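Local coordinates for cytosine deaminase (Klebsiella pneumoniae, PDB 4R85), which catalyses the hydrolytic deamination of cytosine-type bases, here 5-methylcytosine, probably to thymine and ammonia, at an iron centre in an amidohydrolase barrel, at residues Q151-S156 against H180-T184; V189-M193 against V223-E227; V120-L125 against L163-A167; G203-D207 against M233-T238. All coordinates share one frame. Numbering follows the deposited sequence.

The four contacts lie in consecutive beta-alpha units of one amidohydrolase barrel. Interaction 1 joins two loops that follow strands, and its Gln151 is hydrogen-bonded to the bound 5-methylcytosine, its nearest side-chain atom about 7 Å from the iron. It touches interaction 3 through Glu152 N and Thr121 OG1, 3.0 Å apart, and interaction 2 through Glu155 OE1 and Ser190 OG, 2.6 Å apart. Interaction 4 pairs neighbouring barrel strands; interaction 2 packs helices outside them, and the two meet where Leu224 CD1 lies 4.0 Å from Val237 CG1. Interactions 1 and 4, centres about 20 Å apart, do not touch; strand 205-209 of interaction 4 ends at the metal ligand His209.

Interaction 1. Residues Q151-S156 against H180-T184. With 17E (5-methylcytosine), chain G.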
loop_
_atom_site.group_PDB
_atom_site.type_symbol
_atom_site.label_atom_id
_atom_site.label_comp_id
_atom_site.label_asym_id
_atom_site.label_seq_id
_atom_site.Cartn_x
_atom_site.Cartn_y
_atom_site.Cartn_z
ATOM N N GLN A 151 23.690 -13.547 7.845
ATOM C CA GLN A 151 23.439 -12.110 7.990
ATOM C C GLN A 151 24.695 -11.248 8.088
ATOM O O GLN A 151 24.778 -10.173 7.485
ATOM C CB GLN A 151 22.578 -11.851 9.224
ATOM C CG GLN A 151 22.354 -10.380 9.532
ATOM C CD GLN A 151 21.441 -9.726 8.507
ATOM O OE1 GLN A 151 20.221 -9.736 8.655
ATOM N NE2 GLN A 151 22.029 -9.171 7.456
ATOM N N GLU A 152 25.673 -11.697 8.863
ATOM C CA GLU A 152 26.847 -10.856 9.064
ATOM C C GLU A 152 28.007 -11.214 8.135
ATOM O O GLU A 152 29.144 -10.780 8.336
ATOM C CB GLU A 152 27.241 -10.829 10.545
ATOM C CG GLU A 152 26.110 -10.199 11.364
ATOM C CD GLU A 152 26.466 -9.952 12.808
ATOM O OE1 GLU A 152 25.612 -10.232 13.680
ATOM O OE2 GLU A 152 27.589 -9.473 13.066
ATOM N N GLY A 153 27.704 -11.989 7.100
ATOM C CA GLY A 153 28.692 -12.310 6.091
ATOM C C GLY A 153 29.276 -13.697 6.243
ATOM O O GLY A 153 29.407 -14.222 7.352
ATOM N N ILE A 154 29.613 -14.299 5.110
ATOM C CA ILE A 154 30.321 -15.570 5.084
ATOM C C ILE A 154 31.816 -15.366 5.351
ATOM O O ILE A 154 32.418 -16.057 6.181
ATOM C CB ILE A 154 30.134 -16.259 3.710
ATOM C CG1 ILE A 154 28.662 -16.608 3.511
ATOM C CG2 ILE A 154 31.012 -17.503 3.601
ATOM C CD1 ILE A 154 28.340 -17.196 2.148
ATOM N N GLU A 155 32.419 -14.419 4.639
ATOM C CA GLU A 155 33.862 -14.226 4.704
ATOM C C GLU A 155 34.223 -13.235 5.798
ATOM O O GLU A 155 35.385 -13.116 6.168
ATOM C CB GLU A 155 34.399 -13.697 3.362
ATOM C CG GLU A 155 33.863 -14.385 2.114
ATOM C CD GLU A 155 34.451 -15.783 1.901
ATOM O OE1 GLU A 155 34.531 -16.214 0.733
ATOM O OE2 GLU A 155 34.834 -16.455 2.887
ATOM N N SER A 156 33.217 -12.525 6.299
ATOM C CA SER A 156 33.443 -11.362 7.158
ATOM C C SER A 156 33.056 -11.612 8.626
ATOM O O SER A 156 33.192 -10.726 9.471
ATOM C CB SER A 156 32.670 -10.157 6.599
ATOM O OG SER A 156 32.860 -10.016 5.185
ATOM N N HIS A 180 26.872 -8.315 -1.077
ATOM C CA HIS A 180 27.019 -6.858 -1.007
ATOM C C HIS A 180 27.429 -6.379 0.388
ATOM O O HIS A 180 27.914 -5.251 0.550
ATOM C CB HIS A 180 25.717 -6.168 -1.430
ATOM C CG HIS A 180 24.581 -6.426 -0.497
ATOM N ND1 HIS A 180 23.838 -7.584 -0.542
ATOM C CD2 HIS A 180 24.082 -5.695 0.529
ATOM C CE1 HIS A 180 22.926 -7.557 0.412
ATOM N NE2 HIS A 180 23.050 -6.424 1.076
ATOM N N TYR A 181 27.244 -7.225 1.401
ATOM C CA TYR A 181 27.588 -6.839 2.780
ATOM C C TYR A 181 28.978 -7.315 3.205
ATOM O O TYR A 181 29.485 -6.891 4.243
ATOM C CB TYR A 181 26.521 -7.328 3.771
ATOM C CG TYR A 181 26.635 -6.768 5.178
ATOM C CD1 TYR A 181 26.876 -7.611 6.258
ATOM C CD2 TYR A 181 26.492 -5.410 5.426
ATOM C CE1 TYR A 181 26.977 -7.123 7.546
ATOM C CE2 TYR A 181 26.598 -4.904 6.724
ATOM C CZ TYR A 181 26.837 -5.770 7.778
ATOM O OH TYR A 181 26.950 -5.299 9.071
ATOM N N GLU A 182 29.606 -8.178 2.411
ATOM C CA GLU A 182 30.975 -8.599 2.728
ATOM C C GLU A 182 31.905 -7.378 2.720
ATOM O O GLU A 182 31.652 -6.392 2.017
ATOM C CB GLU A 182 31.476 -9.668 1.756
ATOM C CG GLU A 182 30.524 -10.870 1.603
ATOM C CD GLU A 182 30.594 -11.849 2.763
ATOM O OE1 GLU A 182 29.769 -12.792 2.783
ATOM O OE2 GLU A 182 31.471 -11.689 3.648
ATOM N N ASN A 183 32.978 -7.460 3.494
ATOM C CA ASN A 183 33.808 -6.294 3.808
ATOM C C ASN A 183 34.539 -5.683 2.607
ATOM O O ASN A 183 34.825 -4.486 2.598
ATOM C CB ASN A 183 34.814 -6.631 4.915
ATOM C CG ASN A 183 34.160 -6.792 6.280
ATOM O OD1 ASN A 183 33.012 -6.393 6.487
ATOM N ND2 ASN A 183 34.899 -7.370 7.224
ATOM N N THR A 184 34.881 -6.510 1.622
ATOM C CA THR A 184 35.521 -6.008 0.408
ATOM C C THR A 184 34.841 -6.629 -0.799
ATOM O O THR A 184 34.182 -7.667 -0.689
ATOM C CB THR A 184 37.024 -6.346 0.331
ATOM O OG1 THR A 184 37.205 -7.763 0.169
ATOM C CG2 THR A 184 37.748 -5.881 1.568
HETATM N N1 17E G . 18.505 -8.702 6.823
HETATM C C2 17E G . 18.870 -8.202 5.642
HETATM O O2 17E G . 20.193 -8.224 5.281
HETATM N N3 17E G . 17.976 -7.681 4.796
HETATM C C4 17E G . 16.673 -7.643 5.122
HETATM N N4 17E G . 15.728 -7.082 4.210
HETATM C C5 17E G . 16.243 -8.157 6.347
HETATM C C6 17E G . 17.209 -8.694 7.194
HETATM C CM5 17E G . 14.797 -8.125 6.724
HETATM O O HOH W 1 33.900 -8.019 9.726
#
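A single buried carboxylate, that of Glu182, gathers three donors from the facing loop. Ile154 N donates to Glu182 OE1 at 2.8 Å, while Glu182 OE2 accepts from Glu155 N at 3.1 Å and from Ser156 OG at 2.7 Å. With chi1 and chi2 both m, the Glu182 side chain bends so that its carboxylate comes up to the backbone of 154-155. Ser156 OG also accepts from Asn183 N at 3.1 Å, so the hydroxyl donates to the Glu182 carboxylate and accepts from the backbone of the following residue, Asn183. A water bridges Ser156 O and Asn183 ND2, 2.8 Å from each. Gly153 permits the close approach: at its positive phi a CB would press on the preceding carbonyl, and an ideal CB would come 3.0 Å from Glu182 OE2.

Both segments are loops at the C-terminal ends of amidohydrolase barrel strands, where TIM-barrel enzymes build their active sites. Gln151 opens the first, and its carboxamide pairs with the substrate edge: 5-methylcytosine N1 donates to Gln151 OE1 at 2.7 Å, and Gln151 NE2 donates to the ligand's O2 at 3.0 Å. Asp308 and Glu212 bind the same base. Next to Gln151, the Tyr181 ring lies against the backbone, with CD1 3.5 Å from Gln151 O and CE1 4.0 Å from Glu152 CA at the ring edge. The carboxylate of Glu152 forms a salt bridge with Lys87.

Interaction 2. Residues V189-M193 against V223-E227; sequences VSSVM and VLAEE
Both segments are helical throughout and run in nearly the same direction, their short axes 10.0 Å apart at closest approach and inclined by 29° (signed crossing angle -29°). Opposing CA atoms set the register: Val189 and Val223 are 7.0 Å apart, Val192 and Leu224 6.4 Å, and Met193 and Glu227 7.6 Å. No hydrogen bond crosses the interface. Val192 and Val223, both chi1 t, point toward the opposite helix and meet in the middle of the interface, with Val192 CG1 3.8 Å from Val223 CG1. Val192 CG1 also rests on Leu224, 3.9 Å from its CA and 4.3 Å from its CD1 (Leu224 chi1 t, chi2 p). One turn earlier, Val189 CG2 meets Val223 CG2 at 4.2 Å. Met193, in an m, m, t rotamer, reaches across: its CE lies 4.0 Å from Val223 CG1 and its SD 3.5 Å from Glu227 CD. The Glu227 side chain (m, m) carries its carboxylate to a salt bridge with Arg231. Such near-parallel packing of successive helices is characteristic of the outer layer of a beta/alpha barrel. Helix 185-202 also meets Pro179 through Val192, while helix 220-231 presents Leu224 to strand 237-240 and Ala225 to helix 250-263.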
loop_
_atom_site.group_PDB
_atom_site.type_symbol
_atom_site.label_atom_id
_atom_site.label_comp_id
_atom_site.label_asym_id
_atom_site.label_seq_id
_atom_site.Cartn_x
_atom_site.Cartn_y
_atom_site.Cartn_z
ATOM N N VAL A 189 32.820 -11.500 -3.897
ATOM C CA VAL A 189 32.890 -12.451 -5.009
ATOM C C VAL A 189 33.207 -13.860 -4.514
ATOM O O VAL A 189 32.555 -14.824 -4.923
ATOM C CB VAL A 189 33.895 -11.996 -6.088
ATOM C CG1 VAL A 189 34.192 -13.120 -7.080
ATOM C CG2 VAL A 189 33.369 -10.750 -6.803
ATOM N N SER A 190 34.187 -13.985 -3.626
ATOM C CA SER A 190 34.544 -15.298 -3.100
ATOM C C SER A 190 33.379 -15.912 -2.328
ATOM O O SER A 190 33.202 -17.135 -2.342
ATOM C CB SER A 190 35.813 -15.251 -2.243
ATOM O OG SER A 190 35.585 -14.552 -1.030
ATOM N N SER A 191 32.570 -15.073 -1.675
ATOM C CA SER A 191 31.410 -15.605 -0.951
ATOM C C SER A 191 30.428 -16.288 -1.910
ATOM O O SER A 191 29.855 -17.333 -1.587
ATOM C CB SER A 191 30.711 -14.529 -0.107
ATOM O OG SER A 191 29.925 -13.645 -0.895
ATOM N N VAL A 192 30.238 -15.704 -3.091
ATOM C CA VAL A 192 29.317 -16.302 -4.059
ATOM C C VAL A 192 29.879 -17.625 -4.580
ATOM O O VAL A 192 29.137 -18.609 -4.710
ATOM C CB VAL A 192 28.972 -15.341 -5.218
ATOM C CG1 VAL A 192 28.145 -16.060 -6.288
ATOM C CG2 VAL A 192 28.230 -14.100 -4.688
ATOM N N MET A 193 31.182 -17.668 -4.849
ATOM C CA MET A 193 31.808 -18.920 -5.293
ATOM C C MET A 193 31.645 -20.016 -4.243
ATOM O O MET A 193 31.281 -21.153 -4.569
ATOM C CB MET A 193 33.289 -18.717 -5.618
ATOM C CG MET A 193 33.549 -17.653 -6.672
ATOM S SD MET A 193 32.692 -18.018 -8.242
ATOM C CE MET A 193 33.233 -16.621 -9.236
ATOM N N VAL A 223 27.748 -12.036 -10.848
ATOM C CA VAL A 223 28.555 -13.176 -10.418
ATOM C C VAL A 223 27.656 -14.371 -10.130
ATOM O O VAL A 223 27.950 -15.496 -10.526
ATOM C CB VAL A 223 29.386 -12.847 -9.155
ATOM C CG1 VAL A 223 30.262 -14.041 -8.775
ATOM C CG2 VAL A 223 30.234 -11.621 -9.407
ATOM N N LEU A 224 26.550 -14.114 -9.444
ATOM C CA LEU A 224 25.605 -15.163 -9.104
ATOM C C LEU A 224 24.968 -15.776 -10.360
ATOM O O LEU A 224 24.890 -17.005 -10.498
ATOM C CB LEU A 224 24.519 -14.593 -8.180
ATOM C CG LEU A 224 23.384 -15.546 -7.789
ATOM C CD1 LEU A 224 23.921 -16.690 -6.950
ATOM C CD2 LEU A 224 22.274 -14.813 -7.042
ATOM N N ALA A 225 24.517 -14.923 -11.267
ATOM C CA ALA A 225 23.849 -15.400 -12.483
ATOM C C ALA A 225 24.826 -16.188 -13.349
ATOM O O ALA A 225 24.464 -17.221 -13.925
ATOM C CB ALA A 225 23.241 -14.227 -13.265
ATOM N N GLU A 226 26.070 -15.721 -13.437
ATOM C CA GLU A 226 27.047 -16.464 -14.235
ATOM C C GLU A 226 27.376 -17.838 -13.637
ATOM O O GLU A 226 27.488 -18.820 -14.366
ATOM C CB GLU A 226 28.312 -15.636 -14.507
ATOM C CG GLU A 226 29.450 -16.385 -15.239
ATOM C CD GLU A 226 29.124 -16.817 -16.680
ATOM O OE1 GLU A 226 28.000 -16.582 -17.173
ATOM O OE2 GLU A 226 30.018 -17.399 -17.328
ATOM N N GLU A 227 27.525 -17.918 -12.315
ATOM C CA GLU A 227 27.761 -19.216 -11.695
ATOM C C GLU A 227 26.583 -20.147 -11.941
ATOM O O GLU A 227 26.764 -21.327 -12.235
ATOM C CB GLU A 227 28.016 -19.053 -10.191
ATOM C CG GLU A 227 29.383 -18.426 -9.907
ATOM C CD GLU A 227 30.498 -19.161 -10.650
ATOM O OE1 GLU A 227 31.274 -18.500 -11.383
ATOM O OE2 GLU A 227 30.592 -20.405 -10.511
#

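Interaction 3. Residues V120-L125 against L163-A167; sequences VTDPSL and LMTRA
Val120 leaves strand 111-119 with phi/psi near -106/3 and points its side chain (chi1 m) at helical segment 163-167. Its CG1 lies 3.6 Å from Ala167 CB, its CG2 3.6 Å from Met164 SD, and its O 3.4 Å from Leu163 CB; the CA atoms of Val120 and Leu163 are 6.3 Å apart. Leu163 points toward the loop (m, t rotamer); Met164 is m throughout. Thr121 centres an inverse gamma turn, closed by a weak hydrogen bond from Asp122 N to Val120 O (2.9 Å); its side chain faces away, with OG1 hydrogen-bonded to Asp119, and its CA is 4.3 Å from Leu163 CD1. Asp122 to Leu125 form a type I turn, with Leu125 N donating to Asp122 O at 2.9 Å. Within it Asp122 OD1 accepts from Ser124 N (3.2 Å), an Asx turn, and from Ser124 OG (2.8 Å). This connection after a barrel strand leads into helix 126-137 and packs against outer helix 160-170 of the next beta-alpha unit. Pro123 CA sits 4.1 Å from Leu163 CD2. Leu125, at the N-cap with positive phi (m, t rotamer), points toward helix 160-170, its CD2 4.4 Å from Leu163 CD2 and its CD1 3.7 Å from Arg166 CG.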
loop_
_atom_site.group_PDB
_atom_site.type_symbol
_atom_site.label_atom_id
_atom_site.label_comp_id
_atom_site.label_asym_id
_atom_site.label_seq_id
_atom_site.Cartn_x
_atom_site.Cartn_y
_atom_site.Cartn_z
ATOM N N VAL A 120 22.357 -17.529 10.234
ATOM C CA VAL A 120 23.251 -18.585 10.717
ATOM C C VAL A 120 24.608 -18.021 11.153
ATOM O O VAL A 120 25.502 -18.770 11.532
ATOM C CB VAL A 120 23.447 -19.721 9.684
ATOM C CG1 VAL A 120 22.106 -20.384 9.357
ATOM C CG2 VAL A 120 24.103 -19.199 8.411
ATOM N N THR A 121 24.761 -16.700 11.101
ATOM C CA THR A 121 25.906 -16.075 11.759
ATOM C C THR A 121 25.553 -15.909 13.237
ATOM O O THR A 121 25.454 -14.802 13.774
ATOM C CB THR A 121 26.353 -14.755 11.098
ATOM O OG1 THR A 121 25.224 -13.891 10.920
ATOM C CG2 THR A 121 27.005 -15.039 9.731
ATOM N N ASP A 122 25.337 -17.055 13.868
ATOM C CA ASP A 122 24.989 -17.160 15.280
ATOM C C ASP A 122 25.550 -18.511 15.697
ATOM O O ASP A 122 25.072 -19.555 15.259
ATOM C CB ASP A 122 23.462 -17.093 15.465
ATOM C CG ASP A 122 23.034 -17.137 16.940
ATOM O OD1 ASP A 122 23.861 -17.497 17.800
ATOM O OD2 ASP A 122 21.860 -16.807 17.242
ATOM N N PRO A 123 26.602 -18.499 16.523
ATOM C CA PRO A 123 27.297 -19.745 16.861
ATOM C C PRO A 123 26.398 -20.770 17.560
ATOM O O PRO A 123 26.732 -21.951 17.570
ATOM C CB PRO A 123 28.424 -19.274 17.790
ATOM C CG PRO A 123 28.662 -17.858 17.379
ATOM C CD PRO A 123 27.298 -17.315 17.055
ATOM N N SER A 124 25.272 -20.332 18.117
ATOM C CA SER A 124 24.356 -21.256 18.794
ATOM C C SER A 124 23.439 -21.972 17.798
ATOM O O SER A 124 22.919 -23.051 18.096
ATOM C CB SER A 124 23.498 -20.506 19.822
ATOM O OG SER A 124 22.596 -19.628 19.162
ATOM N N LEU A 125 23.247 -21.358 16.629
ATOM C CA LEU A 125 22.268 -21.817 15.638
ATOM C C LEU A 125 20.901 -22.110 16.267
ATOM O O LEU A 125 20.173 -22.999 15.820
ATOM C CB LEU A 125 22.795 -23.032 14.863
ATOM C CG LEU A 125 24.032 -22.707 14.017
ATOM C CD1 LEU A 125 24.608 -23.949 13.347
ATOM C CD2 LEU A 125 23.706 -21.640 12.989
ATOM N N LEU A 163 29.788 -22.290 9.702
ATOM C CA LEU A 163 28.401 -22.105 10.116
ATOM C C LEU A 163 27.429 -22.378 8.970
ATOM O O LEU A 163 26.396 -23.014 9.167
ATOM C CB LEU A 163 28.190 -20.696 10.664
ATOM C CG LEU A 163 28.851 -20.502 12.034
ATOM C CD1 LEU A 163 28.947 -19.010 12.363
ATOM C CD2 LEU A 163 28.053 -21.251 13.092
ATOM N N MET A 164 27.767 -21.901 7.781
ATOM C CA MET A 164 26.944 -22.171 6.589
ATOM C C MET A 164 26.866 -23.673 6.331
ATOM O O MET A 164 25.795 -24.216 6.077
ATOM C CB MET A 164 27.520 -21.470 5.364
ATOM C CG MET A 164 27.280 -19.961 5.345
ATOM S SD MET A 164 25.532 -19.577 5.130
ATOM C CE MET A 164 25.292 -20.028 3.390
ATOM N N THR A 165 28.013 -24.337 6.413
ATOM C CA THR A 165 28.099 -25.775 6.159
ATOM C C THR A 165 27.308 -26.540 7.209
ATOM O O THR A 165 26.547 -27.452 6.885
ATOM C CB THR A 165 29.571 -26.234 6.153
ATOM O OG1 THR A 165 30.291 -25.498 5.154
ATOM C CG2 THR A 165 29.695 -27.734 5.878
ATOM N N ARG A 166 27.483 -26.163 8.472
ATOM C CA ARG A 166 26.775 -26.821 9.570
ATOM C C ARG A 166 25.266 -26.652 9.407
ATOM O O ARG A 166 24.508 -27.594 9.606
ATOM C CB ARG A 166 27.239 -26.254 10.918
ATOM C CG ARG A 166 26.545 -26.863 12.120
ATOM C CD ARG A 166 26.942 -28.327 12.318
ATOM N NE ARG A 166 26.001 -28.996 13.204
ATOM C CZ ARG A 166 25.455 -30.179 12.953
ATOM N NH1 ARG A 166 25.776 -30.843 11.845
ATOM N NH2 ARG A 166 24.600 -30.706 13.819
ATOM N N ALA A 167 24.835 -25.450 9.029
ATOM C CA ALA A 167 23.410 -25.174 8.828
ATOM C C ALA A 167 22.806 -26.064 7.745
ATOM O O ALA A 167 21.687 -26.568 7.880
ATOM C CB ALA A 167 23.204 -23.702 8.469
#

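Interaction 4. Residues G203-D207 against M233-T238; sequences GRLVD and MGAQVT
Two backbone hydrogen bonds join the segments: Val206 N donates to Gln236 O at 2.9 Å, and Thr238 N to Val206 O at 2.8 Å. Val206 thus bonds through N and O to residues flanking Val237, the pattern of a parallel ladder. In the bridges Val206 CA and Val237 CA, like Asp207 CA and Thr238 CA, are 4.6 Å apart. CA-H...O contacts join Val237 CA to Val206 O (3.5 Å) and Asp207 CA to Thr238 O (3.4 Å). A water lies 2.8 Å from Val206 O and 3.1 Å from Thr238 OG1. Strands 205-209 and 237-240, with helix 220-231 between, make a beta-alpha-beta crossover of the amidohydrolase barrel. Strand 237-240 is entered from a 3-10 turn, in which Gln236 N bonds to Met233 O (2.9 Å) and Val237 N to Gly234 O (3.0 Å). Val206 and Val237 (both chi1 t) share the helix-covered face, with Val206 CB 4.0 Å from Val237 CG2 and Val206 CG2 4.2 Å from Met233 CE. Leu205 (m, t) has CD2 3.6 Å from Gln236 CG. On the other face Asp207 OD1 lies 3.7 Å from Thr238 CB and forms a salt bridge with Arg115, while OD2 is hydrogen-bonded to Ser240.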
loop_
_atom_site.group_PDB
_atom_site.type_symbol
_atom_site.label_atom_id
_atom_site.label_comp_id
_atom_site.label_asym_id
_atom_site.label_seq_id
_atom_site.Cartn_x
_atom_site.Cartn_y
_atom_site.Cartn_z
ATOM N N GLY A 203 23.527 -30.523 -2.955
ATOM C CA GLY A 203 22.313 -30.579 -3.762
ATOM C C GLY A 203 21.159 -29.748 -3.223
ATOM O O GLY A 203 20.029 -30.231 -3.126
ATOM N N ARG A 204 21.437 -28.492 -2.888
ATOM C CA ARG A 204 20.422 -27.619 -2.314
ATOM C C ARG A 204 20.063 -26.485 -3.258
ATOM O O ARG A 204 20.776 -26.216 -4.228
ATOM C CB ARG A 204 20.906 -27.044 -0.974
ATOM C CG ARG A 204 21.389 -28.103 0.011
ATOM C CD ARG A 204 20.257 -28.973 0.545
ATOM N NE ARG A 204 20.777 -30.218 1.102
ATOM C CZ ARG A 204 21.023 -30.428 2.392
ATOM N NH1 ARG A 204 21.508 -31.594 2.789
ATOM N NH2 ARG A 204 20.786 -29.480 3.288
ATOM N N LEU A 205 18.949 -25.825 -2.966
ATOM C CA LEU A 205 18.544 -24.635 -3.695
ATOM C C LEU A 205 19.391 -23.455 -3.221
ATOM O O LEU A 205 20.128 -23.572 -2.243
ATOM C CB LEU A 205 17.059 -24.346 -3.460
ATOM C CG LEU A 205 16.090 -25.480 -3.816
ATOM C CD1 LEU A 205 14.640 -25.010 -3.689
ATOM C CD2 LEU A 205 16.363 -25.976 -5.230
ATOM N N VAL A 206 19.285 -22.331 -3.922
ATOM C CA VAL A 206 20.036 -21.121 -3.581
ATOM C C VAL A 206 19.102 -19.918 -3.570
ATOM O O VAL A 206 18.304 -19.748 -4.487
ATOM C CB VAL A 206 21.148 -20.860 -4.621
ATOM C CG1 VAL A 206 21.783 -19.480 -4.427
ATOM C CG2 VAL A 206 22.199 -21.947 -4.540
ATOM N N ASP A 207 19.187 -19.094 -2.531
ATOM C CA ASP A 207 18.443 -17.833 -2.496
ATOM C C ASP A 207 19.269 -16.784 -1.762
ATOM O O ASP A 207 19.407 -16.847 -0.545
ATOM C CB ASP A 207 17.103 -18.008 -1.790
ATOM C CG ASP A 207 16.153 -16.851 -2.036
ATOM O OD1 ASP A 207 14.928 -17.099 -2.146
ATOM O OD2 ASP A 207 16.617 -15.694 -2.125
ATOM N N MET A 233 22.393 -24.553 -13.035
ATOM C CA MET A 233 21.454 -24.638 -11.916
ATOM C C MET A 233 20.501 -23.446 -11.801
ATOM O O MET A 233 19.980 -23.169 -10.723
ATOM C CB MET A 233 22.198 -24.910 -10.591
ATOM C CG MET A 233 23.411 -24.044 -10.324
ATOM S SD MET A 233 24.463 -24.652 -8.959
ATOM C CE MET A 233 23.317 -24.605 -7.580
ATOM N N GLY A 234 20.250 -22.756 -12.913
ATOM C CA GLY A 234 19.440 -21.545 -12.864
ATOM C C GLY A 234 18.077 -21.669 -12.199
ATOM O O GLY A 234 17.699 -20.826 -11.388
ATOM N N ALA A 235 17.336 -22.718 -12.540
ATOM C CA ALA A 235 16.005 -22.940 -11.967
ATOM C C ALA A 235 16.049 -23.054 -10.434
ATOM O O ALA A 235 15.072 -22.748 -9.749
ATOM C CB ALA A 235 15.362 -24.188 -12.580
ATOM N N GLN A 236 17.191 -23.472 -9.906
ATOM C CA GLN A 236 17.343 -23.700 -8.469
ATOM C C GLN A 236 17.898 -22.476 -7.744
ATOM O O GLN A 236 18.186 -22.535 -6.547
ATOM C CB GLN A 236 18.260 -24.898 -8.213
ATOM C CG GLN A 236 17.656 -26.251 -8.599
ATOM C CD GLN A 236 17.617 -26.471 -10.093
ATOM O OE1 GLN A 236 18.605 -26.244 -10.794
ATOM N NE2 GLN A 236 16.467 -26.906 -10.595
ATOM N N VAL A 237 18.046 -21.372 -8.472
ATOM C CA VAL A 237 18.698 -20.182 -7.934
ATOM C C VAL A 237 17.778 -18.968 -7.954
ATOM O O VAL A 237 17.156 -18.671 -8.967
ATOM C CB VAL A 237 19.988 -19.853 -8.725
ATOM C CG1 VAL A 237 20.624 -18.548 -8.217
ATOM C CG2 VAL A 237 20.982 -21.019 -8.610
ATOM N N THR A 238 17.696 -18.275 -6.822
ATOM C CA THR A 238 16.939 -17.032 -6.736
ATOM C C THR A 238 17.838 -15.903 -6.255
ATOM O O THR A 238 18.680 -16.099 -5.368
ATOM C CB THR A 238 15.719 -17.166 -5.794
ATOM O OG1 THR A 238 14.822 -18.163 -6.305
ATOM C CG2 THR A 238 14.969 -15.837 -5.685
HETATM O O HOH W 2 15.781 -20.817 -5.104
#